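Long-range contact in GDP-6-deoxy-D-mannose reductase (Pseudomonas aeruginosa, PDB 6X3B), which probably reduces GDP-4-dehydro-6-deoxy-D-mannose to GDP-D-rhamnose with a bound nicotinamide cofactor, a step in making the lipopolysaccharide O-antigen: residues 48-60 with 68-81. Numbering follows the deposited sequence.
Sequences PWALLPVPHRYDL and DLWPELPDAVIHLA. With NDP (NADPH dihydro-nicotinamide-adenine-dinucleotide phosphate), chain E.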
loop_
_atom_site.group_PDB
_atom_site.type_symbol
_atom_site.label_atom_id
_atom_site.label_comp_id
_atom_site.label_asym_id
_atom_site.label_seq_id
_atom_site.Cartn_x
_atom_site.Cartn_y
_atom_site.Cartn_z
ATOM N N PRO A 48 -0.566 31.770 6.773
ATOM C CA PRO A 48 0.172 31.552 8.021
ATOM C C PRO A 48 1.443 30.739 7.837
ATOM O O PRO A 48 2.204 30.589 8.802
ATOM C CB PRO A 48 -0.845 30.804 8.900
ATOM C CG PRO A 48 -1.730 30.125 7.935
ATOM C CD PRO A 48 -1.835 31.021 6.736
ATOM N N TRP A 49 1.705 30.227 6.633
ATOM C CA TRP A 49 2.828 29.326 6.405
ATOM C C TRP A 49 4.048 30.119 5.964
ATOM O O TRP A 49 4.002 30.832 4.962
ATOM C CB TRP A 49 2.447 28.265 5.372
ATOM C CG TRP A 49 1.140 27.650 5.730
ATOM C CD1 TRP A 49 -0.065 27.849 5.110
ATOM C CD2 TRP A 49 0.882 26.782 6.838
ATOM N NE1 TRP A 49 -1.048 27.139 5.755
ATOM C CE2 TRP A 49 -0.495 26.476 6.817
ATOM C CE3 TRP A 49 1.685 26.220 7.836
ATOM C CZ2 TRP A 49 -1.088 25.650 7.758
ATOM C CZ3 TRP A 49 1.097 25.389 8.766
ATOM C CH2 TRP A 49 -0.277 25.110 8.724
ATOM N N ALA A 50 5.125 30.015 6.732
ATOM C CA ALA A 50 6.414 30.583 6.362
ATOM C C ALA A 50 7.282 29.463 5.814
ATOM O O ALA A 50 7.623 28.525 6.547
ATOM C CB ALA A 50 7.105 31.241 7.553
ATOM N N LEU A 51 7.660 29.577 4.544
ATOM C CA LEU A 51 8.425 28.523 3.884
ATOM C C LEU A 51 9.860 28.502 4.396
ATOM O O LEU A 51 10.589 29.496 4.276
ATOM C CB LEU A 51 8.390 28.716 2.371
ATOM C CG LEU A 51 9.059 27.592 1.561
ATOM C CD1 LEU A 51 8.408 26.205 1.833
ATOM C CD2 LEU A 51 9.021 27.907 0.073
ATOM N N LEU A 52 10.280 27.359 4.934
ATOM C CA LEU A 52 11.647 27.233 5.423
ATOM C C LEU A 52 12.626 27.100 4.256
ATOM O O LEU A 52 12.310 26.464 3.243
ATOM C CB LEU A 52 11.796 26.022 6.348
ATOM C CG LEU A 52 11.077 26.159 7.698
ATOM C CD1 LEU A 52 11.088 24.798 8.400
ATOM C CD2 LEU A 52 11.737 27.247 8.556
ATOM N N PRO A 53 13.828 27.657 4.383
ATOM C CA PRO A 53 14.854 27.444 3.358
ATOM C C PRO A 53 15.353 26.007 3.382
ATOM O O PRO A 53 15.247 25.282 4.376
ATOM C CB PRO A 53 15.961 28.435 3.752
ATOM C CG PRO A 53 15.788 28.595 5.244
ATOM C CD PRO A 53 14.290 28.546 5.469
ATOM N N VAL A 54 15.884 25.585 2.242
ATOM C CA VAL A 54 16.526 24.283 2.114
ATOM C C VAL A 54 18.033 24.513 2.237
ATOM O O VAL A 54 18.613 25.167 1.361
ATOM C CB VAL A 54 16.163 23.610 0.787
ATOM C CG1 VAL A 54 16.721 22.184 0.747
ATOM C CG2 VAL A 54 14.648 23.602 0.618
ATOM N N PRO A 55 18.680 24.041 3.307
ATOM C CA PRO A 55 20.094 24.400 3.535
ATOM C C PRO A 55 21.060 23.893 2.481
ATOM O O PRO A 55 22.114 24.515 2.283
ATOM C CB PRO A 55 20.398 23.772 4.903
ATOM C CG PRO A 55 19.082 23.592 5.555
ATOM C CD PRO A 55 18.084 23.353 4.461
ATOM N N HIS A 56 20.760 22.781 1.815
ATOM C CA HIS A 56 21.687 22.198 0.848
ATOM C C HIS A 56 20.914 21.161 0.046
ATOM O O HIS A 56 19.812 20.762 0.429
ATOM C CB HIS A 56 22.893 21.577 1.560
ATOM C CG HIS A 56 22.516 20.598 2.634
ATOM N ND1 HIS A 56 22.131 19.303 2.355
ATOM C CD2 HIS A 56 22.452 20.727 3.980
ATOM C CE1 HIS A 56 21.846 18.677 3.485
ATOM N NE2 HIS A 56 22.034 19.516 4.486
ATOM N N ARG A 57 21.496 20.728 -1.074
ATOM C CA ARG A 57 20.858 19.690 -1.874
ATOM C C ARG A 57 20.784 18.400 -1.065
ATOM O O ARG A 57 21.658 18.107 -0.247
ATOM C CB ARG A 57 21.624 19.455 -3.179
ATOM N N TYR A 58 19.722 17.627 -1.284
ATOM C CA TYR A 58 19.549 16.393 -0.536
ATOM C C TYR A 58 18.977 15.327 -1.452
ATOM O O TYR A 58 18.389 15.612 -2.498
ATOM C CB TYR A 58 18.665 16.603 0.714
ATOM C CG TYR A 58 17.264 17.068 0.400
ATOM C CD1 TYR A 58 16.966 18.426 0.282
ATOM C CD2 TYR A 58 16.243 16.147 0.214
ATOM C CE1 TYR A 58 15.683 18.845 -0.016
ATOM C CE2 TYR A 58 14.963 16.551 -0.077
ATOM C CZ TYR A 58 14.682 17.896 -0.182
ATOM O OH TYR A 58 13.407 18.274 -0.495
ATOM N N ASP A 59 19.203 14.082 -1.054
ATOM C CA ASP A 59 18.706 12.911 -1.757
ATOM C C ASP A 59 17.938 12.066 -0.752
ATOM O O ASP A 59 18.516 11.602 0.234
ATOM C CB ASP A 59 19.857 12.113 -2.373
ATOM C CG ASP A 59 19.380 11.071 -3.361
ATOM O OD1 ASP A 59 18.255 10.549 -3.189
ATOM O OD2 ASP A 59 20.138 10.776 -4.310
ATOM N N LEU A 60 16.654 11.836 -1.025
ATOM C CA LEU A 60 15.818 11.063 -0.114
ATOM C C LEU A 60 16.293 9.626 0.021
ATOM O O LEU A 60 15.997 8.975 1.038
ATOM C CB LEU A 60 14.367 11.119 -0.585
ATOM C CG LEU A 60 13.703 12.481 -0.347
ATOM C CD1 LEU A 60 12.380 12.601 -1.061
ATOM C CD2 LEU A 60 13.518 12.727 1.134
ATOM N N ASP A 68 20.821 17.549 8.608
ATOM C CA ASP A 68 20.825 18.948 9.030
ATOM C C ASP A 68 19.930 19.836 8.167
ATOM O O ASP A 68 20.214 21.030 8.009
ATOM C CB ASP A 68 22.253 19.496 9.023
ATOM C CG ASP A 68 23.167 18.775 9.996
ATOM O OD1 ASP A 68 23.192 19.158 11.190
ATOM O OD2 ASP A 68 23.877 17.838 9.562
ATOM N N LEU A 69 18.833 19.293 7.627
ATOM C CA LEU A 69 17.977 20.090 6.757
ATOM C C LEU A 69 17.119 21.106 7.509
ATOM O O LEU A 69 16.550 22.000 6.874
ATOM C CB LEU A 69 17.057 19.171 5.944
ATOM C CG LEU A 69 17.737 18.480 4.764
ATOM C CD1 LEU A 69 16.826 17.430 4.172
ATOM C CD2 LEU A 69 18.152 19.500 3.686
ATOM N N TRP A 70 16.980 20.984 8.825
ATOM C CA TRP A 70 16.015 21.785 9.584
ATOM C C TRP A 70 16.707 22.482 10.753
ATOM O O TRP A 70 16.495 22.130 11.920
ATOM C CB TRP A 70 14.844 20.920 10.067
ATOM C CG TRP A 70 14.264 20.107 8.933
ATOM C CD1 TRP A 70 13.542 20.571 7.878
ATOM C CD2 TRP A 70 14.442 18.704 8.714
ATOM N NE1 TRP A 70 13.226 19.527 7.018
ATOM C CE2 TRP A 70 13.768 18.375 7.515
ATOM C CE3 TRP A 70 15.071 17.689 9.437
ATOM C CZ2 TRP A 70 13.718 17.066 7.018
ATOM C CZ3 TRP A 70 15.037 16.393 8.939
ATOM C CH2 TRP A 70 14.359 16.093 7.747
ATOM N N PRO A 71 17.522 23.506 10.472
ATOM C CA PRO A 71 18.021 24.353 11.578
ATOM C C PRO A 71 16.889 24.895 12.441
ATOM O O PRO A 71 16.942 24.788 13.680
ATOM C CB PRO A 71 18.800 25.463 10.847
ATOM C CG PRO A 71 18.381 25.383 9.405
ATOM C CD PRO A 71 18.027 23.943 9.159
ATOM N N GLU A 72 15.843 25.440 11.825
ATOM C CA GLU A 72 14.572 25.653 12.512
ATOM C C GLU A 72 13.619 24.498 12.206
ATOM O O GLU A 72 13.497 24.076 11.052
ATOM C CB GLU A 72 13.926 26.978 12.104
ATOM C CG GLU A 72 14.861 28.194 12.215
ATOM C CD GLU A 72 14.118 29.520 12.087
ATOM O OE1 GLU A 72 13.045 29.562 11.435
ATOM O OE2 GLU A 72 14.604 30.522 12.648
ATOM N N LEU A 73 12.920 24.015 13.247
ATOM C CA LEU A 73 12.047 22.838 13.120
ATOM C C LEU A 73 10.750 23.202 12.402
ATOM O O LEU A 73 10.105 24.189 12.764
ATOM C CB LEU A 73 11.729 22.277 14.493
ATOM C CG LEU A 73 10.924 20.979 14.526
ATOM C CD1 LEU A 73 11.829 19.825 14.171
ATOM C CD2 LEU A 73 10.286 20.766 15.911
ATOM N N PRO A 74 10.336 22.448 11.388
ATOM C CA PRO A 74 9.036 22.731 10.768
ATOM C C PRO A 74 7.887 22.330 11.686
ATOM O O PRO A 74 7.967 21.348 12.427
ATOM C CB PRO A 74 9.053 21.892 9.485
ATOM C CG PRO A 74 10.058 20.810 9.736
ATOM C CD PRO A 74 11.079 21.374 10.698
ATOM N N ASP A 75 6.825 23.136 11.651
ATOM C CA ASP A 75 5.542 22.757 12.231
ATOM C C ASP A 75 4.761 21.847 11.304
ATOM O O ASP A 75 3.870 21.112 11.753
ATOM C CB ASP A 75 4.710 24.003 12.502
ATOM C CG ASP A 75 5.364 24.895 13.501
ATOM O OD1 ASP A 75 5.522 24.426 14.636
ATOM O OD2 ASP A 75 5.766 26.017 13.133
ATOM N N ALA A 76 5.045 21.940 10.013
ATOM C CA ALA A 76 4.321 21.165 9.015
ATOM C C ALA A 76 5.261 20.862 7.863
ATOM O O ALA A 76 6.177 21.628 7.570
ATOM C CB ALA A 76 3.088 21.919 8.492
ATOM N N VAL A 77 5.004 19.743 7.205
ATOM C CA VAL A 77 5.780 19.286 6.066
ATOM C C VAL A 77 4.794 18.927 4.969
ATOM O O VAL A 77 3.777 18.286 5.244
ATOM C CB VAL A 77 6.655 18.079 6.449
ATOM C CG1 VAL A 77 7.394 17.528 5.231
ATOM C CG2 VAL A 77 7.656 18.505 7.532
ATOM N N ILE A 78 5.056 19.381 3.744
ATOM C CA ILE A 78 4.362 18.890 2.554
ATOM C C ILE A 78 5.384 18.120 1.742
ATOM O O ILE A 78 6.441 18.661 1.384
ATOM C CB ILE A 78 3.739 20.012 1.717
ATOM C CG1 ILE A 78 2.730 20.810 2.539
ATOM C CG2 ILE A 78 3.025 19.414 0.473
ATOM C CD1 ILE A 78 2.112 21.919 1.742
ATOM N N HIS A 79 5.094 16.849 1.481
ATOM C CA HIS A 79 6.051 15.958 0.851
ATOM C C HIS A 79 5.580 15.757 -0.586
ATOM O O HIS A 79 4.652 14.986 -0.838
ATOM C CB HIS A 79 6.151 14.640 1.630
ATOM C CG HIS A 79 7.051 13.622 0.996
ATOM N ND1 HIS A 79 8.225 13.956 0.345
ATOM C CD2 HIS A 79 6.938 12.273 0.899
ATOM C CE1 HIS A 79 8.800 12.853 -0.108
ATOM N NE2 HIS A 79 8.039 11.816 0.211
ATOM N N LEU A 80 6.216 16.480 -1.515
ATOM C CA LEU A 80 5.971 16.391 -2.944
ATOM C C LEU A 80 6.987 15.531 -3.677
ATOM O O LEU A 80 6.659 14.975 -4.728
ATOM C CB LEU A 80 6.005 17.791 -3.581
ATOM C CG LEU A 80 4.989 18.853 -3.164
ATOM C CD1 LEU A 80 5.451 20.259 -3.604
ATOM C CD2 LEU A 80 3.644 18.521 -3.792
ATOM N N ALA A 81 8.199 15.404 -3.152
ATOM C CA ALA A 81 9.317 14.890 -3.935
ATOM C C ALA A 81 9.168 13.408 -4.261
ATOM O O ALA A 81 8.709 12.608 -3.438
ATOM C CB ALA A 81 10.629 15.102 -3.190
HETATM P PA NDP E . 8.182 16.532 -10.482
HETATM O O1A NDP E . 8.654 15.238 -11.053
HETATM O O2A NDP E . 8.010 17.695 -11.400
HETATM O O5B NDP E . 9.129 16.956 -9.263
HETATM C C5B NDP E . 9.698 15.922 -8.424
HETATM C C4B NDP E . 10.558 16.565 -7.365
HETATM O O4B NDP E . 11.111 15.535 -6.506
HETATM C C3B NDP E . 11.757 17.380 -7.874
HETATM O O3B NDP E . 11.912 18.579 -7.125
HETATM C C2B NDP E . 12.924 16.421 -7.680
HETATM O O2B NDP E . 14.137 17.142 -7.479
HETATM C C1B NDP E . 12.502 15.717 -6.399
HETATM N N9A NDP E . 13.133 14.418 -6.204
HETATM C C8A NDP E . 13.038 13.324 -7.027
HETATM N N7A NDP E . 13.721 12.293 -6.599
HETATM C C5A NDP E . 14.305 12.733 -5.420
HETATM C C6A NDP E . 15.153 12.108 -4.488
HETATM N N6A NDP E . 15.556 10.850 -4.641
HETATM N N1A NDP E . 15.561 12.826 -3.415
HETATM C C2A NDP E . 15.133 14.090 -3.304
HETATM N N3A NDP E . 14.336 14.783 -4.113
HETATM C C4A NDP E . 13.950 14.043 -5.166
HETATM O O3 NDP E . 6.795 16.286 -9.721
HETATM P PN NDP E . 5.440 17.140 -9.721
HETATM O O1N NDP E . 5.724 18.478 -9.128
HETATM O O2N NDP E . 4.841 17.080 -11.086
HETATM O O5D NDP E . 4.536 16.289 -8.708
HETATM C C5D NDP E . 4.494 16.679 -7.315
HETATM C C4D NDP E . 3.752 15.626 -6.531
HETATM O O4D NDP E . 2.393 15.538 -7.028
HETATM C C3D NDP E . 4.328 14.205 -6.615
HETATM O O3D NDP E . 4.231 13.537 -5.364
HETATM C C2D NDP E . 3.445 13.567 -7.684
HETATM O O2D NDP E . 3.382 12.153 -7.578
HETATM C C1D NDP E . 2.094 14.214 -7.401
HETATM N N1N NDP E . 1.211 14.243 -8.605
HETATM C C2N NDP E . 1.467 15.091 -9.648
HETATM C C3N NDP E . 0.589 15.241 -10.686
HETATM C C7N NDP E . 1.048 15.967 -11.892
HETATM O O7N NDP E . 0.310 16.047 -12.878
HETATM N N7N NDP E . 2.254 16.518 -11.871
HETATM C C4N NDP E . -0.779 14.665 -10.546
HETATM C C5N NDP E . -0.920 13.733 -9.415
HETATM C C6N NDP E . 0.121 13.411 -8.683
HETATM P P2B NDP E . 15.201 16.843 -8.656
HETATM O O1X NDP E . 16.428 17.661 -8.316
HETATM O O2X NDP E . 15.484 15.355 -8.637
HETATM O O3X NDP E . 14.560 17.284 -9.955
HETATM O O HOH W 1 14.836 23.792 6.715
#
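L69 pushes its forked end between two aromatic rings of residues 48-60. Its CD1 lies over one face of the Y58 ring, 4.2 Å from the centroid, while CD2 sits 4.1 Å from the centroid of H56, again over a face; both are CH-pi contacts. A branched leucine suits the place because its fork reaches both rings, CD2 also touching Y58 CD1, P55 CD and V54 CG1. With chi1 near +60°, CG of Y58 stands between its backbone N and carbonyl carbon, presenting the ring broadside to the leucine. H56 is steadied by a bond from ND1 to R57 O (N-H...O angle 170°), the nitrogen standing well above the carbonyl plane. Equally buried, L52 packs CD1 on E72 O and on P74 CB, the latter 3.7 Å away.

Toward the cofactor the packing stays close. L60 CD1 touches A81 CB and reaches the edge of the H79 imidazole at CE1; both imidazole nitrogens are already engaged, ND1 by T28 and NE2 by T104, which fixes the ring's rotation. This is the first half of the Rossmann-fold domain, in which parallel strands 49-51 and 76-79 flank strand 23-28 and their C-terminal ends lead to NADPH. L60 N donates to adenine N1A at 2.8 Å, D59 OD1 accepts from N6A, and L80 O takes a bond from O3D of the nicotinamide ribose. Small A81 lets the adenosine ribose come near, its CA 3.2 Å from O4B.

The far side, with D68, P55, P71 and E72 exposed, is looser. No direct hydrogen bond joins the segments; a water donates to P53 O at 2.8 Å, and its 2.5 Å distance to L69 O is short and doubtful in detail. P55, a rigid ring suited to a surface turn, rests CD 3.2 Å from L69 O and meets P71 CD through CG. L52 CD2 lies near E72 OE1, the oxygen that R24 NE holds in a salt bridge.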